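Local coordinates for amino acid adenylation domain-containing protein (Bacillus stratosphericus LAMA 585, PDB 6ULY) that probably selects and activates an alpha-keto acid as its acyl adenylate, serving as the first adenylation domain of a nonribosomal depsipeptide synthetase, at residues A[408-413]-A[449-454]; A[415-420]-A[436-441]. All coordinates share one frame; numbering follows the deposited sequence.

Interaction 1 of 2, residues A[408-413]-A[449-454]; sequences GRVQIK and GRLTLT. With QA7 (5'-O-{(S)-hydroxy[(4-methyl-2-oxopentanoyl)oxy]phosphoryl}adenosine), chain C; SO4 (sulfate ion), chain K.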
loop_
_atom_site.group_PDB
_atom_site.type_symbol
_atom_site.label_atom_id
_atom_site.label_comp_id
_atom_site.label_asym_id
_atom_site.label_seq_id
_atom_site.Cartn_x
_atom_site.Cartn_y
_atom_site.Cartn_z
ATOM N N GLY A 408 -16.790 -5.548 14.124
ATOM C CA GLY A 408 -16.299 -4.212 13.854
ATOM C C GLY A 408 -14.787 -4.164 13.801
ATOM O O GLY A 408 -14.129 -5.203 13.684
ATOM N N ARG A 409 -14.221 -2.964 13.892
ATOM C CA ARG A 409 -12.781 -2.769 13.796
ATOM C C ARG A 409 -12.138 -2.957 15.164
ATOM O O ARG A 409 -12.510 -2.281 16.130
ATOM C CB ARG A 409 -12.472 -1.380 13.242
ATOM C CG ARG A 409 -12.837 -1.226 11.783
ATOM C CD ARG A 409 -13.430 0.147 11.482
ATOM N NE ARG A 409 -13.630 0.330 10.048
ATOM C CZ ARG A 409 -14.662 -0.156 9.365
ATOM N NH1 ARG A 409 -15.602 -0.861 9.984
ATOM N NH2 ARG A 409 -14.754 0.061 8.060
ATOM N N VAL A 410 -11.164 -3.863 15.236
ATOM C CA VAL A 410 -10.486 -4.168 16.490
ATOM C C VAL A 410 -9.465 -3.080 16.783
ATOM O O VAL A 410 -8.659 -2.717 15.919
ATOM C CB VAL A 410 -9.807 -5.547 16.425
ATOM C CG1 VAL A 410 -9.150 -5.878 17.764
ATOM C CG2 VAL A 410 -10.803 -6.625 16.025
ATOM N N GLN A 411 -9.484 -2.568 18.008
ATOM C CA GLN A 411 -8.510 -1.586 18.449
ATOM C C GLN A 411 -7.924 -2.033 19.776
ATOM O O GLN A 411 -8.589 -2.704 20.570
ATOM C CB GLN A 411 -9.137 -0.189 18.590
ATOM C CG GLN A 411 -9.578 0.427 17.270
ATOM C CD GLN A 411 -10.025 1.873 17.419
ATOM O OE1 GLN A 411 -10.368 2.319 18.516
ATOM N NE2 GLN A 411 -10.011 2.614 16.318
ATOM N N ILE A 412 -6.675 -1.645 20.015
ATOM C CA ILE A 412 -5.920 -2.110 21.170
ATOM C C ILE A 412 -5.358 -0.915 21.919
ATOM O O ILE A 412 -4.738 -0.032 21.316
ATOM C CB ILE A 412 -4.771 -3.051 20.757
ATOM C CG1 ILE A 412 -5.291 -4.208 19.904
ATOM C CG2 ILE A 412 -4.054 -3.564 21.984
ATOM C CD1 ILE A 412 -6.249 -5.120 20.625
ATOM N N LYS A 413 -5.542 -0.907 23.232
ATOM C CA LYS A 413 -4.891 0.048 24.114
ATOM C C LYS A 413 -4.093 -0.717 25.159
ATOM O O LYS A 413 -4.580 -1.703 25.722
ATOM C CB LYS A 413 -5.905 0.961 24.809
ATOM C CG LYS A 413 -5.272 2.113 25.591
ATOM C CD LYS A 413 -6.188 2.656 26.699
ATOM C CE LYS A 413 -7.604 2.876 26.225
ATOM N NZ LYS A 413 -8.412 3.633 27.226
ATOM N N GLY A 449 -16.100 -10.668 26.883
ATOM C CA GLY A 449 -14.773 -10.118 27.064
ATOM C C GLY A 449 -13.684 -10.815 26.285
ATOM O O GLY A 449 -12.507 -10.480 26.462
ATOM N N ARG A 450 -14.036 -11.768 25.428
ATOM C CA ARG A 450 -13.071 -12.550 24.668
ATOM C C ARG A 450 -13.127 -12.135 23.205
ATOM O O ARG A 450 -14.211 -12.049 22.618
ATOM C CB ARG A 450 -13.354 -14.046 24.823
ATOM C CG ARG A 450 -13.335 -14.518 26.279
ATOM C CD ARG A 450 -13.504 -16.024 26.400
ATOM N NE ARG A 450 -14.799 -16.485 25.903
ATOM C CZ ARG A 450 -15.866 -16.727 26.662
ATOM N NH1 ARG A 450 -15.815 -16.556 27.977
ATOM N NH2 ARG A 450 -16.992 -17.148 26.100
ATOM N N LEU A 451 -11.960 -11.872 22.623
ATOM C CA LEU A 451 -11.877 -11.407 21.247
ATOM C C LEU A 451 -12.004 -12.572 20.274
ATOM O O LEU A 451 -11.488 -13.665 20.519
ATOM C CB LEU A 451 -10.549 -10.688 21.013
ATOM C CG LEU A 451 -10.227 -10.275 19.577
ATOM C CD1 LEU A 451 -11.171 -9.169 19.113
ATOM C CD2 LEU A 451 -8.778 -9.836 19.477
ATOM N N THR A 452 -12.681 -12.326 19.156
ATOM C CA THR A 452 -12.761 -13.294 18.067
ATOM C C THR A 452 -12.572 -12.533 16.763
ATOM O O THR A 452 -13.388 -11.670 16.423
ATOM C CB THR A 452 -14.094 -14.046 18.075
ATOM O OG1 THR A 452 -14.181 -14.860 19.251
ATOM C CG2 THR A 452 -14.217 -14.935 16.855
ATOM N N LEU A 453 -11.489 -12.835 16.053
ATOM C CA LEU A 453 -11.226 -12.197 14.772
ATOM C C LEU A 453 -12.042 -12.866 13.677
ATOM O O LEU A 453 -12.209 -14.089 13.666
ATOM C CB LEU A 453 -9.736 -12.265 14.436
ATOM C CG LEU A 453 -8.908 -11.018 14.761
ATOM C CD1 LEU A 453 -9.285 -10.436 16.105
ATOM C CD2 LEU A 453 -7.427 -11.347 14.734
ATOM N N THR A 454 -12.561 -12.048 12.759
ATOM C CA THR A 454 -13.377 -12.527 11.652
ATOM C C THR A 454 -12.846 -12.129 10.283
ATOM O O THR A 454 -13.298 -12.695 9.280
ATOM C CB THR A 454 -14.819 -12.009 11.782
ATOM O OG1 THR A 454 -14.813 -10.575 11.847
ATOM C CG2 THR A 454 -15.484 -12.571 13.030
HETATM C C01 QA7 C . 0.180 -14.623 18.364
HETATM C C02 QA7 C . 1.313 -14.210 17.502
HETATM C C03 QA7 C . 2.463 -13.735 18.348
HETATM C C04 QA7 C . 0.724 -13.254 16.516
HETATM C C05 QA7 C . 1.523 -12.045 16.146
HETATM C C06 QA7 C . 1.754 -11.736 14.704
HETATM C C10 QA7 C . -0.117 -9.590 12.716
HETATM C C11 QA7 C . -1.260 -9.843 11.993
HETATM C C12 QA7 C . -2.523 -9.319 12.797
HETATM C C13 QA7 C . -3.435 -10.045 12.426
HETATM C C14 QA7 C . -2.768 -11.488 11.999
HETATM C C16 QA7 C . -2.341 -12.692 14.007
HETATM C C18 QA7 C . -4.080 -13.913 14.175
HETATM C C19 QA7 C . -5.103 -14.801 14.491
HETATM C C21 QA7 C . -6.235 -14.158 12.678
HETATM C C23 QA7 C . -4.210 -13.177 13.075
HETATM N N15 QA7 C . -3.101 -12.432 12.988
HETATM N N17 QA7 C . -2.920 -13.594 14.744
HETATM N N20 QA7 C . -6.142 -14.883 13.734
HETATM N N22 QA7 C . -5.319 -13.328 12.334
HETATM N N24 QA7 C . -4.997 -15.581 15.648
HETATM O O07 QA7 C . 2.356 -10.599 14.295
HETATM O O09 QA7 C . 1.022 -9.990 12.051
HETATM O O25 QA7 C . -1.528 -11.313 11.915
HETATM O O26 QA7 C . -4.112 -9.637 11.221
HETATM O O27 QA7 C . -2.847 -7.856 12.668
HETATM O O28 QA7 C . 3.467 -10.595 12.172
HETATM O O29 QA7 C . 2.753 -8.631 12.962
HETATM O O30 QA7 C . 1.406 -12.487 13.939
HETATM O O31 QA7 C . 1.907 -11.354 16.961
HETATM P P08 QA7 C . 2.383 -9.975 12.837
HETATM S S SO4 K . -10.631 2.936 9.241
HETATM O O1 SO4 K . -9.838 4.019 9.801
HETATM O O2 SO4 K . -11.497 3.442 8.208
HETATM O O3 SO4 K . -11.435 2.313 10.262
HETATM O O4 SO4 K . -9.744 1.959 8.684
#
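Val410 meets Leu451 and Leu453 through methyl groups alone, a worked example of how two strands of one sheet can touch without being neighbours in it. Strand 438-447 runs between them, so the join is made by side chains. CG2 of Val410 does most of the work, lying 4.0 Å from CD1 of Leu451 and 4.1 Å from CD1 of Leu453. CG1 of the valine adds a second touch on the same Leu451 methyl. The valine and Leu453 side chains meet at about a right angle, and Phe331 of strand 327-333 packs on both leucines.

Leu453 also belongs to the adenylate pocket: its other branch, CD2, sits 3.7 Å from C21 of the adenine.

Polar contacts lie apart from this cluster. Arg409 NE donates to sulfate O3 at 3.0 Å, a bent bond (130°) that reaches the guanidinium at its edge and in its plane. Lys112 of the second subunit and His399 hold the same ion, which probably came from the crystallisation liquor.

The two methyls of Leu453 therefore divide their roles: CD1 meets Val410, two strands away, and CD2 the nucleobase. Between these segments only apolar packing passes, while the Val410 backbone also bonds to Asp442, which holds the adenylate.

Interaction 2 of 2, residues A[415-420]-A[436-441]; sequences PTTMKG and GWFHTG. With SO4 (sulfate ion), chain K.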
loop_
_atom_site.group_PDB
_atom_site.type_symbol
_atom_site.label_atom_id
_atom_site.label_comp_id
_atom_site.label_asym_id
_atom_site.label_seq_id
_atom_site.Cartn_x
_atom_site.Cartn_y
_atom_site.Cartn_z
ATOM N N PRO A 415 0.171 -1.013 27.326
ATOM C CA PRO A 415 1.582 -0.635 27.445
ATOM C C PRO A 415 2.527 -1.377 26.516
ATOM O O PRO A 415 3.738 -1.149 26.600
ATOM C CB PRO A 415 1.882 -0.990 28.904
ATOM C CG PRO A 415 1.032 -2.205 29.151
ATOM C CD PRO A 415 -0.219 -2.015 28.336
ATOM N N THR A 416 2.018 -2.255 25.653
ATOM C CA THR A 416 2.856 -3.063 24.777
ATOM C C THR A 416 3.017 -2.457 23.392
ATOM O O THR A 416 3.676 -3.059 22.538
ATOM C CB THR A 416 2.276 -4.475 24.642
ATOM O OG1 THR A 416 1.105 -4.436 23.820
ATOM C CG2 THR A 416 1.906 -5.048 25.999
ATOM N N THR A 417 2.435 -1.286 23.150
ATOM C CA THR A 417 2.433 -0.709 21.815
ATOM C C THR A 417 3.813 -0.167 21.458
ATOM O O THR A 417 4.524 0.385 22.302
ATOM C CB THR A 417 1.386 0.403 21.725
ATOM O OG1 THR A 417 0.080 -0.149 21.941
ATOM C CG2 THR A 417 1.417 1.066 20.364
ATOM N N MET A 418 4.187 -0.340 20.193
ATOM C CA MET A 418 5.447 0.179 19.681
ATOM C C MET A 418 5.547 1.688 19.891
ATOM O O MET A 418 4.549 2.385 20.090
ATOM C CB MET A 418 5.563 -0.118 18.185
ATOM C CG MET A 418 4.412 0.467 17.377
ATOM S SD MET A 418 4.703 0.507 15.598
ATOM C CE MET A 418 3.187 1.272 15.041
ATOM N N LYS A 419 6.781 2.197 19.816
ATOM C CA LYS A 419 6.964 3.639 19.713
ATOM C C LYS A 419 6.350 4.177 18.427
ATOM O O LYS A 419 5.915 5.332 18.380
ATOM C CB LYS A 419 8.448 4.005 19.752
ATOM C CG LYS A 419 9.162 3.709 21.052
ATOM C CD LYS A 419 10.528 4.376 21.046
ATOM C CE LYS A 419 11.348 4.000 22.262
ATOM N NZ LYS A 419 12.666 4.696 22.269
ATOM N N GLY A 420 6.320 3.359 17.378
ATOM C CA GLY A 420 5.802 3.773 16.091
ATOM C C GLY A 420 6.652 3.254 14.951
ATOM O O GLY A 420 7.733 2.692 15.177
ATOM N N GLY A 436 -5.149 6.837 22.872
ATOM C CA GLY A 436 -4.287 5.689 23.071
ATOM C C GLY A 436 -4.706 4.424 22.361
ATOM O O GLY A 436 -4.228 3.344 22.720
ATOM N N TRP A 437 -5.574 4.516 21.356
ATOM C CA TRP A 437 -6.118 3.339 20.690
ATOM C C TRP A 437 -5.323 3.044 19.424
ATOM O O TRP A 437 -5.285 3.867 18.505
ATOM C CB TRP A 437 -7.596 3.534 20.359
ATOM C CG TRP A 437 -8.465 3.487 21.567
ATOM C CD1 TRP A 437 -9.090 4.537 22.169
ATOM C CD2 TRP A 437 -8.799 2.324 22.335
ATOM N NE1 TRP A 437 -9.797 4.102 23.262
ATOM C CE2 TRP A 437 -9.635 2.748 23.387
ATOM C CE3 TRP A 437 -8.475 0.965 22.233
ATOM C CZ2 TRP A 437 -10.154 1.865 24.330
ATOM C CZ3 TRP A 437 -8.990 0.090 23.173
ATOM C CH2 TRP A 437 -9.820 0.542 24.208
ATOM N N PHE A 438 -4.703 1.861 19.381
ATOM C CA PHE A 438 -3.973 1.412 18.205
ATOM C C PHE A 438 -4.920 0.677 17.266
ATOM O O PHE A 438 -5.615 -0.257 17.678
ATOM C CB PHE A 438 -2.806 0.497 18.581
ATOM C CG PHE A 438 -2.134 -0.116 17.393
ATOM C CD1 PHE A 438 -1.138 0.566 16.719
ATOM C CD2 PHE A 438 -2.528 -1.356 16.922
ATOM C CE1 PHE A 438 -0.528 0.011 15.610
ATOM C CE2 PHE A 438 -1.921 -1.917 15.812
ATOM C CZ PHE A 438 -0.922 -1.231 15.156
ATOM N N HIS A 439 -4.931 1.093 16.003
ATOM C CA HIS A 439 -5.828 0.544 14.995
ATOM C C HIS A 439 -5.158 -0.651 14.329
ATOM O O HIS A 439 -4.134 -0.496 13.656
ATOM C CB HIS A 439 -6.175 1.614 13.960
ATOM C CG HIS A 439 -7.378 1.291 13.131
ATOM N ND1 HIS A 439 -8.666 1.455 13.595
ATOM C CD2 HIS A 439 -7.491 0.825 11.864
ATOM C CE1 HIS A 439 -9.520 1.101 12.652
ATOM N NE2 HIS A 439 -8.833 0.714 11.592
ATOM N N THR A 440 -5.741 -1.838 14.510
ATOM C CA THR A 440 -5.092 -3.063 14.057
ATOM C C THR A 440 -5.287 -3.307 12.570
ATOM O O THR A 440 -4.432 -3.931 11.933
ATOM C CB THR A 440 -5.632 -4.270 14.824
ATOM O OG1 THR A 440 -7.030 -4.427 14.543
ATOM C CG2 THR A 440 -5.421 -4.101 16.322
ATOM N N GLY A 441 -6.388 -2.830 12.004
ATOM C CA GLY A 441 -6.780 -3.233 10.674
ATOM C C GLY A 441 -7.529 -4.545 10.617
ATOM O O GLY A 441 -7.923 -4.967 9.523
HETATM S S SO4 K . -10.631 2.936 9.241
HETATM O O1 SO4 K . -9.838 4.019 9.801
HETATM O O2 SO4 K . -11.497 3.442 8.208
HETATM O O3 SO4 K . -11.435 2.313 10.262
HETATM O O4 SO4 K . -9.744 1.959 8.684
#
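Two first torsions prepare the meeting of Met418 and Phe438. In Met418, CG stands between the backbone N and the carbonyl carbon (chi1 58°), and beyond it the chain runs extended, which carries the terminal methyl well out from the loop. In Phe438, the bond from CA to CB points toward the loop 415-420, CG is turned opposite the backbone N (chi1 173°), and ring atom CE1 makes the touch. The two side chains then cross at about a right angle, with the methionine CE 4.0 Å from CE1 of the phenylalanine; this methyl approaches the ring obliquely, as does CG2 of Thr417. Thr417 comes less close, its OG1 lying 4.5 Å from CB of Phe438, though it buries about as much surface.

The surroundings place this pair at a junction of the fold. Val431 of helix 425-431 touches both Met418 and Phe438, and Glu335 lies against both as well, while Met418 also packs on Val189 and His191 of strand 188-192.

On the next residue of the strand the chemistry changes. His439 NE2 makes a weak hydrogen bond to sulfate O4, 3.3 Å with an angle of 124°, and another hydrogen bond with Glu457 OE2, while ND1 is hydrogen-bonded to Gln411 NE2. Successive residues thus turn one apolar and one polar group to different surroundings. What joins the loop to the strand is a thioether methyl and a threonine side chain set against an aromatic ring, a non-directional contact that rests on fit of shape and, with the Phe438 side chain about 7 Å from the bound adenylate, belongs to the surroundings of the active site.

Followed from strand 408-413, which comes late in the sequence, the chain passes through the loop 415-420 and helix 425-431 and returns as strand 438-447, where interaction 2 closes the shorter loop. A turn then leads into strand 450-456, and interaction 1 closes the longer one, with interaction 2 wholly enclosed by it. Strand 438-447 serves both: it lies between the two strands of interaction 1 in the antiparallel sheet and supplies one side of interaction 2. Probable hydrogen bonds from Phe438 N to Ile412 O and between Thr440 OG1 and Val410 O couple them directly. Interaction 1 packs strands within this sheet; interaction 2 ties it to the loop leading into strand 420-421 of another sheet.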